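Local structure of attaching and effacing protein, pathogenesis factor (4E9L) at residues 84-89 against 121-126; 102-107 against 186-191; 131-136 against 167-172; 268-273 against 282-287; 311-316 against 365-370. The protein acts as an adhesin of the intimin/invasin family, its row of immunoglobulin-like domains probably reaching out from the bacterial surface. All blocks are in the same frame, centred on the assembly; numbering follows the deposited sequence.

Contact 1 of 5, residues 84-89 against 121-126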
# COMPACT_ATOMS: atom_id res chain seq x y z
N PHE A 84 7.35 9.53 -64.49
CA PHE A 84 5.94 9.36 -64.87
C PHE A 84 4.99 9.69 -63.71
O PHE A 84 5.39 9.66 -62.54
CB PHE A 84 5.68 7.92 -65.37
CG PHE A 84 6.08 6.84 -64.39
CD1 PHE A 84 7.33 6.22 -64.48
CD2 PHE A 84 5.22 6.45 -63.37
CE1 PHE A 84 7.71 5.23 -63.57
CE2 PHE A 84 5.61 5.47 -62.45
CZ PHE A 84 6.84 4.87 -62.56
N VAL A 85 3.71 9.95 -64.05
CA VAL A 85 2.64 10.25 -63.09
C VAL A 85 2.10 8.96 -62.44
O VAL A 85 1.74 8.01 -63.14
CB VAL A 85 1.54 11.12 -63.77
CG1 VAL A 85 0.24 11.11 -62.98
CG2 VAL A 85 2.04 12.55 -63.98
N ALA A 86 2.08 8.93 -61.09
CA ALA A 86 1.60 7.78 -60.31
C ALA A 86 0.07 7.70 -60.35
O ALA A 86 -0.59 8.68 -60.70
CB ALA A 86 2.07 7.91 -58.87
N GLY A 87 -0.48 6.53 -60.02
CA GLY A 87 -1.92 6.30 -59.97
C GLY A 87 -2.54 6.90 -58.71
O GLY A 87 -1.85 7.58 -57.94
N PRO A 88 -3.84 6.67 -58.45
CA PRO A 88 -4.43 7.23 -57.22
C PRO A 88 -3.87 6.58 -55.95
O PRO A 88 -3.42 5.43 -55.98
CB PRO A 88 -5.93 7.01 -57.37
CG PRO A 88 -6.12 6.13 -58.54
CD PRO A 88 -4.82 5.90 -59.24
N LEU A 89 -3.89 7.33 -54.83
CA LEU A 89 -3.41 6.78 -53.55
C LEU A 89 -4.16 5.49 -53.26
O LEU A 89 -5.38 5.40 -53.42
CB LEU A 89 -3.63 7.76 -52.39
CG LEU A 89 -3.12 7.25 -51.03
CD1 LEU A 89 -2.17 8.19 -50.43
CD2 LEU A 89 -4.25 6.96 -50.10
N ASN A 121 4.43 3.04 -56.33
CA ASN A 121 5.03 4.29 -56.77
C ASN A 121 4.71 5.36 -55.70
O ASN A 121 3.59 5.37 -55.21
CB ASN A 121 4.41 4.77 -58.10
CG ASN A 121 4.64 3.84 -59.26
OD1 ASN A 121 5.75 3.36 -59.48
ND2 ASN A 121 3.58 3.55 -60.02
N PRO A 122 5.63 6.30 -55.40
CA PRO A 122 5.29 7.38 -54.46
C PRO A 122 4.14 8.28 -54.98
O PRO A 122 4.02 8.49 -56.19
CB PRO A 122 6.59 8.17 -54.36
CG PRO A 122 7.33 7.86 -55.61
CD PRO A 122 7.02 6.42 -55.88
N VAL A 123 3.31 8.78 -54.07
CA VAL A 123 2.18 9.67 -54.39
C VAL A 123 2.44 11.05 -53.77
O VAL A 123 2.60 11.16 -52.55
CB VAL A 123 0.78 9.09 -53.99
CG1 VAL A 123 -0.31 10.14 -54.20
CG2 VAL A 123 0.44 7.84 -54.81
N THR A 124 2.58 12.09 -54.63
CA THR A 124 2.82 13.48 -54.20
C THR A 124 1.70 14.38 -54.76
O THR A 124 0.94 13.94 -55.64
CB THR A 124 4.20 14.00 -54.73
OG1 THR A 124 4.17 14.02 -56.16
CG2 THR A 124 5.38 13.15 -54.26
N GLY A 125 1.63 15.61 -54.26
CA GLY A 125 0.67 16.61 -54.74
C GLY A 125 -0.78 16.44 -54.31
O GLY A 125 -1.67 17.07 -54.89
N LEU A 126 -1.02 15.60 -53.28
CA LEU A 126 -2.35 15.38 -52.70
C LEU A 126 -2.72 16.58 -51.81
O LEU A 126 -1.86 17.39 -51.45
CB LEU A 126 -2.31 14.13 -51.78
CG LEU A 126 -2.08 12.75 -52.40
CD1 LEU A 126 -1.90 11.74 -51.31
CD2 LEU A 126 -3.24 12.32 -53.30
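Leu89 and Leu126 meet through their CD1 methyls, 3.7 Å between Leu89 CD1 and Leu126 CD1, with the side chains crossing at about a right angle. Val123 continues this apolar patch. Val123 CG1 lies 4.5 Å from Leu89 CB, and its CG2 packs near the backbone of Gly87 and Leu89. Ala86 CB sits 3.4 Å from Pro122 O, with Asn121 CB also near. A different kind of contact lies at the outer end. The amide of Asn121 comes up to the edge of the Phe84 ring, with Asn121 OD1 3.6 Å from Phe84 CZ. The ring and amide planes stand 74° apart, so the two groups do not stack. Phe84 CG lies between the backbone N and the carbonyl carbon (chi1 55°), which sets the ring where its CE2-CZ edge meets the amide. The polar link is indirect. Asp117 accepts hydrogen bonds from Gly87 N through OD2 and from Asn121 N through OD1, so one carboxylate grips both loops. Val123 O is also bonded to Trp154 NE1. The contact joins the incoming end of the modelled chain to the loop after strand 108-114. Its chemistry implies a modest apolar touch at the surface, with Asp117 supplying the directional hold.

Contact 2 of 5, residues 102-107 against 186-191; sequences KPVVGG and TVVADA
Val104 and Val188 form a single beta bridge. Val188 N donates to Pro103 O at 2.9 Å, and Val105 N donates to Val188 O at 3.0 Å. Val188 is thus gripped through both its N and its O. The valine methyls fill in around these bonds. Val105 CG1 packs on Val187 CG1 at 3.8 Å, and Val104 CG2 meets Val188 CG2 at 3.9 Å. Val188 CG1, anti to its carbonyl carbon (chi1 -59°), is thereby placed 4.0 Å from Lys102 CB. Farther along, Val104 CG1 rests 3.7 Å from Asp190 CA. The next shell positions these groups. Residues 104-107 make a type II beta turn closed by Gly107 N to Val104 O at 2.9 Å. Gly106 and Gly107 bond through their backbones to Gly161 and Leu160. Asp190 OD1 takes the amide of Ala191, and Asp190 N donates to Asp220 OD2, in a loop of the following domain. Strand 183-187 thus leaves its immunoglobulin-like domain held to the 102-107 loop. Two backbone bonds wrapped in valine methyls probably help to set the path of the chain where one domain passes to the next.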
# COMPACT_ATOMS: atom_id res chain seq x y z
N LYS A 102 7.47 6.00 -27.36
CA LYS A 102 7.68 6.53 -26.02
C LYS A 102 8.02 8.05 -25.93
O LYS A 102 8.91 8.44 -25.14
CB LYS A 102 8.56 5.62 -25.14
CG LYS A 102 7.94 4.23 -24.99
CD LYS A 102 8.63 3.40 -23.92
CE LYS A 102 8.37 1.92 -24.08
NZ LYS A 102 6.93 1.57 -24.27
N PRO A 103 7.35 8.94 -26.70
CA PRO A 103 7.58 10.37 -26.47
C PRO A 103 6.96 10.69 -25.09
O PRO A 103 6.13 9.91 -24.59
CB PRO A 103 6.78 11.04 -27.59
CG PRO A 103 5.62 10.12 -27.79
CD PRO A 103 6.24 8.74 -27.67
N VAL A 104 7.38 11.78 -24.48
CA VAL A 104 6.89 12.17 -23.15
C VAL A 104 5.75 13.16 -23.32
O VAL A 104 5.78 13.98 -24.25
CB VAL A 104 8.06 12.76 -22.30
CG1 VAL A 104 7.62 13.15 -20.88
CG2 VAL A 104 9.23 11.76 -22.22
N VAL A 105 4.77 13.12 -22.40
CA VAL A 105 3.67 14.11 -22.36
C VAL A 105 4.26 15.51 -22.40
O VAL A 105 5.34 15.75 -21.83
CB VAL A 105 2.75 13.95 -21.11
CG1 VAL A 105 1.93 12.68 -21.20
CG2 VAL A 105 3.52 14.01 -19.79
N GLY A 106 3.59 16.39 -23.15
CA GLY A 106 4.03 17.77 -23.31
C GLY A 106 5.15 17.93 -24.31
O GLY A 106 5.55 19.06 -24.62
N GLY A 107 5.65 16.82 -24.83
CA GLY A 107 6.71 16.86 -25.83
C GLY A 107 6.16 16.89 -27.25
O GLY A 107 5.07 17.41 -27.53
N THR A 186 2.98 4.71 -27.25
CA THR A 186 2.62 4.94 -25.87
C THR A 186 3.28 6.26 -25.52
O THR A 186 4.50 6.41 -25.66
CB THR A 186 3.15 3.83 -24.94
OG1 THR A 186 2.63 2.58 -25.39
CG2 THR A 186 2.79 4.07 -23.47
N VAL A 187 2.47 7.24 -25.13
CA VAL A 187 2.99 8.54 -24.70
C VAL A 187 3.19 8.34 -23.19
O VAL A 187 2.25 7.99 -22.48
CB VAL A 187 2.04 9.72 -25.04
CG1 VAL A 187 2.62 11.04 -24.53
CG2 VAL A 187 1.77 9.78 -26.55
N VAL A 188 4.44 8.46 -22.72
CA VAL A 188 4.79 8.18 -21.33
C VAL A 188 4.64 9.39 -20.42
O VAL A 188 4.75 10.54 -20.86
CB VAL A 188 6.18 7.48 -21.15
CG1 VAL A 188 6.23 6.16 -21.90
CG2 VAL A 188 7.35 8.40 -21.54
N ALA A 189 4.42 9.13 -19.14
CA ALA A 189 4.32 10.17 -18.12
C ALA A 189 5.70 10.87 -17.97
O ALA A 189 6.74 10.32 -18.35
CB ALA A 189 3.90 9.54 -16.79
N ASP A 190 5.71 12.09 -17.44
CA ASP A 190 6.96 12.81 -17.21
C ASP A 190 7.66 12.25 -15.93
O ASP A 190 7.25 11.20 -15.40
CB ASP A 190 6.67 14.33 -17.12
CG ASP A 190 7.80 15.23 -17.60
OD1 ASP A 190 8.98 14.81 -17.53
OD2 ASP A 190 7.51 16.38 -17.97
N ALA A 191 8.71 12.93 -15.45
CA ALA A 191 9.44 12.48 -14.25
C ALA A 191 8.51 12.35 -13.04
O ALA A 191 7.52 13.08 -12.92
CB ALA A 191 10.58 13.45 -13.92

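Contact 3 of 5, residues 131-136 against 167-172; sequences PSLSGA and LDVMPK
Leu133 and Val169 lie side by side and point the same way from the sheet, with Leu133 CD2 3.8 Å from Val169 CG2. They form a non-hydrogen-bonded antiparallel pair. Pro131 CB extends this face, 4.2 Å from Val169 CG1. Ile158 of strand 153-159 touches both Leu133 and Val169, so this face looks into the sandwich of the immunoglobulin-like domain. Ser132, Ser134, Asp168 and Met170 point to the other face. There Ser134 OG sits 3.3 Å from Asp168 CB, beside the aliphatic root of the acid. The extended chain of Lys172 runs past Ser132, and its NZ makes a weak hydrogen bond to Ser132 OG at 3.3 Å. Asp168 OD2 has a long, weak ion pair with Lys184. Strands 132-134 and 167-170 run antiparallel, their N-to-C directions 159° apart. Ser132 and Ser134 each exchange two backbone bonds with their partners, Met170 and Asp168. The Asp168 N to Ser134 O bond, 2.8 Å, reaches the carbonyl from above its plane, 42° out. The strand pair is therefore two-sided: aliphatic toward the core, polar on the outer face, where the side-chain bonds are weak, with the backbone bonds doing the joining.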
# COMPACT_ATOMS: atom_id res chain seq x y z
N PRO A 131 -4.14 15.27 -39.74
CA PRO A 131 -3.95 13.92 -39.17
C PRO A 131 -5.05 13.57 -38.17
O PRO A 131 -5.52 14.44 -37.43
CB PRO A 131 -2.60 14.02 -38.45
CG PRO A 131 -1.87 15.12 -39.19
CD PRO A 131 -2.96 16.12 -39.48
N SER A 132 -5.53 12.32 -38.21
CA SER A 132 -6.57 11.86 -37.30
C SER A 132 -5.92 11.26 -36.03
O SER A 132 -5.16 10.29 -36.11
CB SER A 132 -7.49 10.88 -38.01
OG SER A 132 -8.33 10.19 -37.10
N LEU A 133 -6.16 11.91 -34.86
CA LEU A 133 -5.58 11.49 -33.58
C LEU A 133 -6.62 10.86 -32.69
O LEU A 133 -7.71 11.41 -32.50
CB LEU A 133 -4.94 12.68 -32.81
CG LEU A 133 -4.05 13.71 -33.52
CD1 LEU A 133 -3.51 14.72 -32.51
CD2 LEU A 133 -2.89 13.07 -34.25
N SER A 134 -6.29 9.70 -32.14
CA SER A 134 -7.15 8.98 -31.21
C SER A 134 -6.33 8.34 -30.11
O SER A 134 -5.08 8.41 -30.13
CB SER A 134 -8.08 7.98 -31.92
OG SER A 134 -7.36 6.96 -32.58
N GLY A 135 -7.04 7.78 -29.12
CA GLY A 135 -6.47 7.19 -27.92
C GLY A 135 -6.43 8.24 -26.82
O GLY A 135 -6.58 9.44 -27.11
N ALA A 136 -6.19 7.82 -25.58
CA ALA A 136 -6.14 8.70 -24.40
C ALA A 136 -5.24 9.94 -24.59
O ALA A 136 -5.64 11.03 -24.22
CB ALA A 136 -5.71 7.91 -23.16
N LEU A 167 -1.53 6.77 -28.22
CA LEU A 167 -1.80 7.75 -29.26
C LEU A 167 -1.82 6.96 -30.58
O LEU A 167 -0.85 6.27 -30.90
CB LEU A 167 -0.76 8.88 -29.32
CG LEU A 167 -0.97 9.88 -30.47
CD1 LEU A 167 -2.14 10.84 -30.18
CD2 LEU A 167 0.30 10.67 -30.76
N ASP A 168 -2.94 7.00 -31.29
CA ASP A 168 -3.14 6.34 -32.58
C ASP A 168 -3.25 7.43 -33.63
O ASP A 168 -4.02 8.38 -33.44
CB ASP A 168 -4.43 5.51 -32.58
CG ASP A 168 -4.42 4.27 -31.70
OD1 ASP A 168 -3.44 4.09 -30.94
OD2 ASP A 168 -5.39 3.48 -31.77
N VAL A 169 -2.46 7.35 -34.69
CA VAL A 169 -2.48 8.36 -35.76
C VAL A 169 -2.75 7.68 -37.10
O VAL A 169 -2.06 6.72 -37.47
CB VAL A 169 -1.17 9.23 -35.78
CG1 VAL A 169 -1.25 10.35 -36.82
CG2 VAL A 169 -0.87 9.80 -34.40
N MET A 170 -3.75 8.19 -37.82
CA MET A 170 -4.11 7.69 -39.14
C MET A 170 -4.21 8.88 -40.13
O MET A 170 -4.97 9.83 -39.84
CB MET A 170 -5.45 6.88 -39.06
CG MET A 170 -6.10 6.55 -40.42
SD MET A 170 -5.18 5.33 -41.43
CE MET A 170 -5.63 3.78 -40.61
N PRO A 171 -3.49 8.87 -41.28
CA PRO A 171 -3.73 9.93 -42.27
C PRO A 171 -5.07 9.65 -42.96
O PRO A 171 -5.52 8.49 -43.03
CB PRO A 171 -2.57 9.79 -43.24
CG PRO A 171 -2.22 8.34 -43.18
CD PRO A 171 -2.57 7.84 -41.80
N LYS A 172 -5.73 10.72 -43.41
CA LYS A 172 -7.02 10.64 -44.07
C LYS A 172 -7.08 11.54 -45.30
O LYS A 172 -6.41 12.56 -45.38
CB LYS A 172 -8.16 10.94 -43.07
CG LYS A 172 -8.29 9.88 -41.94
CD LYS A 172 -9.59 9.97 -41.19
CE LYS A 172 -9.75 8.82 -40.22
NZ LYS A 172 -10.72 9.16 -39.14

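Contact 4 of 5, residues 268-273 against 282-287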
# COMPACT_ATOMS: atom_id res chain seq x y z
N GLU A 268 7.35 5.24 17.18
CA GLU A 268 7.09 5.80 15.86
C GLU A 268 7.96 5.19 14.77
O GLU A 268 9.14 4.91 14.98
CB GLU A 268 7.20 7.34 15.85
CG GLU A 268 6.12 8.07 16.64
CD GLU A 268 4.67 7.73 16.36
OE1 GLU A 268 4.25 7.78 15.17
OE2 GLU A 268 3.94 7.42 17.33
N LEU A 269 7.37 5.03 13.61
CA LEU A 269 7.99 4.51 12.40
C LEU A 269 7.45 5.29 11.19
O LEU A 269 6.25 5.51 11.08
CB LEU A 269 7.63 3.01 12.28
CG LEU A 269 8.17 2.23 11.08
CD1 LEU A 269 9.65 2.38 10.97
CD2 LEU A 269 7.84 0.75 11.22
N ARG A 270 8.35 5.70 10.29
CA ARG A 270 7.99 6.41 9.06
C ARG A 270 8.55 5.64 7.88
O ARG A 270 9.69 5.16 7.95
CB ARG A 270 8.53 7.86 9.06
CG ARG A 270 7.82 8.76 10.06
CD ARG A 270 8.43 10.16 10.16
NE ARG A 270 9.82 10.15 10.63
CZ ARG A 270 10.19 10.04 11.90
NH1 ARG A 270 9.28 9.91 12.86
NH2 ARG A 270 11.48 10.05 12.22
N VAL A 271 7.75 5.51 6.80
CA VAL A 271 8.14 4.81 5.60
C VAL A 271 8.09 5.74 4.41
O VAL A 271 7.05 6.33 4.11
CB VAL A 271 7.37 3.46 5.35
CG1 VAL A 271 5.86 3.64 5.40
CG2 VAL A 271 7.81 2.78 4.04
N MET A 272 9.22 5.86 3.73
CA MET A 272 9.33 6.66 2.52
C MET A 272 9.73 5.74 1.36
O MET A 272 10.86 5.25 1.34
CB MET A 272 10.34 7.81 2.72
CG MET A 272 10.60 8.65 1.45
SD MET A 272 9.08 9.32 0.72
CE MET A 272 8.82 10.74 1.84
N PRO A 273 8.83 5.45 0.39
CA PRO A 273 9.26 4.68 -0.79
C PRO A 273 10.27 5.54 -1.55
O PRO A 273 10.22 6.78 -1.49
CB PRO A 273 7.98 4.53 -1.64
CG PRO A 273 6.88 4.97 -0.77
CD PRO A 273 7.45 5.95 0.21
N THR A 282 5.38 12.82 -1.21
CA THR A 282 5.39 14.12 -0.54
C THR A 282 5.85 14.00 0.90
O THR A 282 6.75 14.72 1.34
CB THR A 282 4.00 14.79 -0.61
OG1 THR A 282 3.32 14.40 -1.81
CG2 THR A 282 4.08 16.29 -0.52
N GLU A 283 5.25 13.07 1.63
CA GLU A 283 5.60 12.88 3.03
C GLU A 283 5.55 11.40 3.34
O GLU A 283 4.79 10.66 2.72
CB GLU A 283 4.67 13.70 3.95
CG GLU A 283 3.19 13.37 3.79
CD GLU A 283 2.24 14.20 4.65
OE1 GLU A 283 2.38 14.19 5.89
OE2 GLU A 283 1.33 14.84 4.06
N ALA A 284 6.38 10.96 4.27
CA ALA A 284 6.46 9.55 4.66
C ALA A 284 5.15 9.13 5.32
O ALA A 284 4.51 9.96 5.99
CB ALA A 284 7.61 9.35 5.63
N ALA A 285 4.72 7.88 5.10
CA ALA A 285 3.53 7.38 5.80
C ALA A 285 3.98 7.09 7.26
O ALA A 285 5.08 6.58 7.48
CB ALA A 285 3.02 6.11 5.16
N GLN A 286 3.15 7.47 8.24
CA GLN A 286 3.53 7.27 9.62
C GLN A 286 2.65 6.26 10.35
O GLN A 286 1.42 6.22 10.19
CB GLN A 286 3.61 8.60 10.37
CG GLN A 286 4.41 8.56 11.68
CD GLN A 286 4.94 9.91 12.13
OE1 GLN A 286 4.91 10.91 11.40
NE2 GLN A 286 5.46 9.96 13.34
N LEU A 287 3.31 5.41 11.14
CA LEU A 287 2.60 4.47 11.99
C LEU A 287 3.26 4.38 13.36
O LEU A 287 4.41 4.82 13.54
CB LEU A 287 2.34 3.09 11.34
CG LEU A 287 3.50 2.13 11.03
CD1 LEU A 287 3.85 1.24 12.25
CD2 LEU A 287 3.06 1.14 9.96
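Leu269 and Leu287 lie side by side and point the same way, with Leu269 CD2 4.1 Å from Leu287 CD1. On the same face, Val271 CG1 bulges over the small methyl of Ala285, 3.8 Å from Ala285 CB. Val271 projects beyond the short Ala285, while Leu269 meets a leucine of equal size. The opposite face has another fit. Ala284 CB nestles between Arg270 and Met272, 3.9 Å from Arg270 CB. The floor of this hollow is the backbone, with Ala284 CB resting 3.4 Å from Val271 O. The Met272 chain starts with CG anti to the backbone N (chi1 176°) and then bends at chi2 and chi3. Met272 CE ends on the backbone, 3.5 Å from Ala284 N. Gln286 reaches out extended and lies alongside Arg270. The arginine is modelled in two conformers, so the place of its guanidinium is uncertain. Glu268 bends back across Gln286 at about a right angle. Gln286 NE2 donates to Glu268 OE1 at 3.1 Å, meeting it on the anti side. Thr288 OG1 holds the other oxygen, OE2. Four backbone bonds tie the strands, the straightest from Leu287 N to Leu269 O at 2.9 Å (177° at the hydrogen). The two strands form a beta hairpin, 267-275 with 278-290. Strand 231-236 flanks 267-275 on its other edge, through backbone bonds from Arg270 to Thr236 and from Met272 to Ser234. Val199 and Val201 of strand 198-201 pack on the Val271 and Ala285 side, in the facing sheet of the immunoglobulin-like sandwich.

Contact 5 of 5, residues 311-316 against 365-370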
# COMPACT_ATOMS: atom_id res chain seq x y z
N LYS A 311 -15.21 -15.45 51.28
CA LYS A 311 -16.03 -14.24 51.17
C LYS A 311 -15.35 -12.89 51.48
O LYS A 311 -16.04 -11.88 51.65
CB LYS A 311 -17.39 -14.39 51.90
CG LYS A 311 -18.31 -15.47 51.31
CD LYS A 311 -18.65 -15.24 49.80
CE LYS A 311 -19.38 -13.94 49.51
NZ LYS A 311 -19.44 -13.64 48.05
N THR A 312 -14.00 -12.87 51.56
CA THR A 312 -13.27 -11.61 51.77
C THR A 312 -12.69 -11.24 50.38
O THR A 312 -13.03 -11.86 49.39
CB THR A 312 -12.19 -11.70 52.86
OG1 THR A 312 -11.16 -12.58 52.42
CG2 THR A 312 -12.75 -12.09 54.26
N THR A 313 -11.84 -10.23 50.31
CA THR A 313 -11.27 -9.80 49.04
C THR A 313 -9.75 -9.83 49.07
O THR A 313 -9.13 -9.78 50.14
CB THR A 313 -11.73 -8.38 48.65
OG1 THR A 313 -11.32 -7.47 49.67
CG2 THR A 313 -13.25 -8.27 48.43
N THR A 314 -9.17 -9.90 47.87
CA THR A 314 -7.75 -9.79 47.65
C THR A 314 -7.56 -9.04 46.34
O THR A 314 -8.33 -9.23 45.40
CB THR A 314 -6.99 -11.14 47.77
OG1 THR A 314 -5.60 -10.85 47.74
CG2 THR A 314 -7.33 -12.14 46.65
N GLU A 315 -6.56 -8.16 46.29
CA GLU A 315 -6.22 -7.40 45.10
C GLU A 315 -5.36 -8.28 44.17
O GLU A 315 -4.40 -8.89 44.64
CB GLU A 315 -5.42 -6.15 45.51
CG GLU A 315 -5.14 -5.21 44.37
CD GLU A 315 -4.16 -4.10 44.70
OE1 GLU A 315 -2.95 -4.40 44.89
OE2 GLU A 315 -4.59 -2.93 44.74
N LEU A 316 -5.70 -8.32 42.88
CA LEU A 316 -4.96 -9.07 41.86
C LEU A 316 -4.15 -8.05 41.08
O LEU A 316 -4.69 -6.99 40.74
CB LEU A 316 -5.92 -9.81 40.88
CG LEU A 316 -6.84 -10.86 41.50
CD1 LEU A 316 -7.67 -11.56 40.41
CD2 LEU A 316 -6.05 -11.86 42.37
N THR A 365 -10.12 -6.44 41.91
CA THR A 365 -10.44 -6.91 43.25
C THR A 365 -11.11 -8.26 43.09
O THR A 365 -12.12 -8.37 42.39
CB THR A 365 -11.39 -5.93 43.97
OG1 THR A 365 -10.70 -4.68 44.17
CG2 THR A 365 -11.88 -6.48 45.30
N LEU A 366 -10.54 -9.27 43.72
CA LEU A 366 -11.11 -10.60 43.70
C LEU A 366 -11.91 -10.77 44.97
O LEU A 366 -11.34 -10.67 46.04
CB LEU A 366 -10.00 -11.69 43.63
CG LEU A 366 -10.46 -13.15 43.68
CD1 LEU A 366 -11.33 -13.50 42.46
CD2 LEU A 366 -9.26 -14.11 43.82
N THR A 367 -13.19 -11.12 44.84
CA THR A 367 -14.03 -11.46 45.99
C THR A 367 -14.03 -12.98 46.04
O THR A 367 -14.41 -13.66 45.07
CB THR A 367 -15.46 -10.92 45.88
OG1 THR A 367 -15.41 -9.50 45.74
CG2 THR A 367 -16.31 -11.26 47.14
N LEU A 368 -13.61 -13.52 47.17
CA LEU A 368 -13.56 -14.97 47.31
C LEU A 368 -14.97 -15.55 47.43
O LEU A 368 -15.90 -14.84 47.79
CB LEU A 368 -12.65 -15.36 48.50
CG LEU A 368 -11.13 -15.30 48.28
CD1 LEU A 368 -10.69 -16.11 47.05
CD2 LEU A 368 -10.61 -13.84 48.19
N GLY A 369 -15.12 -16.81 47.08
CA GLY A 369 -16.40 -17.50 47.14
C GLY A 369 -16.70 -18.04 48.51
O GLY A 369 -16.03 -17.70 49.49
N SER A 370 -17.75 -18.88 48.62
CA SER A 370 -18.16 -19.45 49.92
C SER A 370 -17.38 -20.71 50.31
O SER A 370 -17.34 -21.06 51.49
CB SER A 370 -19.66 -19.72 49.95
OG SER A 370 -20.04 -20.49 48.83
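Leu316 and Leu366 press together on the buried side, with Leu316 CG 3.9 Å from Leu366 CB. Thr314 lies alongside Leu366 and turns CG2 inward, 4.0 Å from Leu366 CD2 and from Leu368 CD2. Its OG1, anti to the backbone N (chi1 -171°), is bonded to Asp304. Leu391, Leu393 and Val395 of strand 391-395 pack on Leu316, Leu366 and Leu368 in turn. Leu368 CD2 sits close to the chain, 3.3 Å from Thr312 O. These strands, 313-319 and 361-367, are antiparallel neighbours in one sheet of an immunoglobulin-like sandwich, and the leucines line its interior. Three backbone bonds join them around Thr314, Leu366, Thr312 and Leu368, among them Leu366 N to Thr314 O at 2.8 Å. A fourth, Lys311 N to Gly369 O, lies beyond the paired strands, before 313-319 starts and after 361-367 ends, and is more bent (138° at the hydrogen). The other face is turned to solvent and holds threonines. Thr313 CG2 meets the methyl Thr365 CG2 at 3.9 Å and the hydroxyl Thr367 OG1 at 3.7 Å. Lys311 folds its chain over the end, with CD 3.4 Å from Leu368 O. That carbonyl oxygen is buried without a hydrogen-bonding partner. Lys311 NZ reaches onward to a salt bridge with Glu347.

Contact 1 is a surface contact of two loops; the other four are partly buried. Contacts 3, 4 and 5 pair antiparallel strands and rest on backbone hydrogen bonds, with aliphatic side chains on the inner face. Contact 2 has a single bridge, and contact 1 has no direct polar bond between its segments. Contacts 2 and 3 touch, at Val187 CG2 and Leu167 CB, 3.9 Å apart, and both reach one sheet, since strands 183-187 and 165-173 are neighbours. Contact 3 is nested within the loop that contact 2 closes. Contacts 4 and 5 belong to later domains. Contacts 1 and 5, centres about 107 Å apart, lie on opposite sides of the chain's centre.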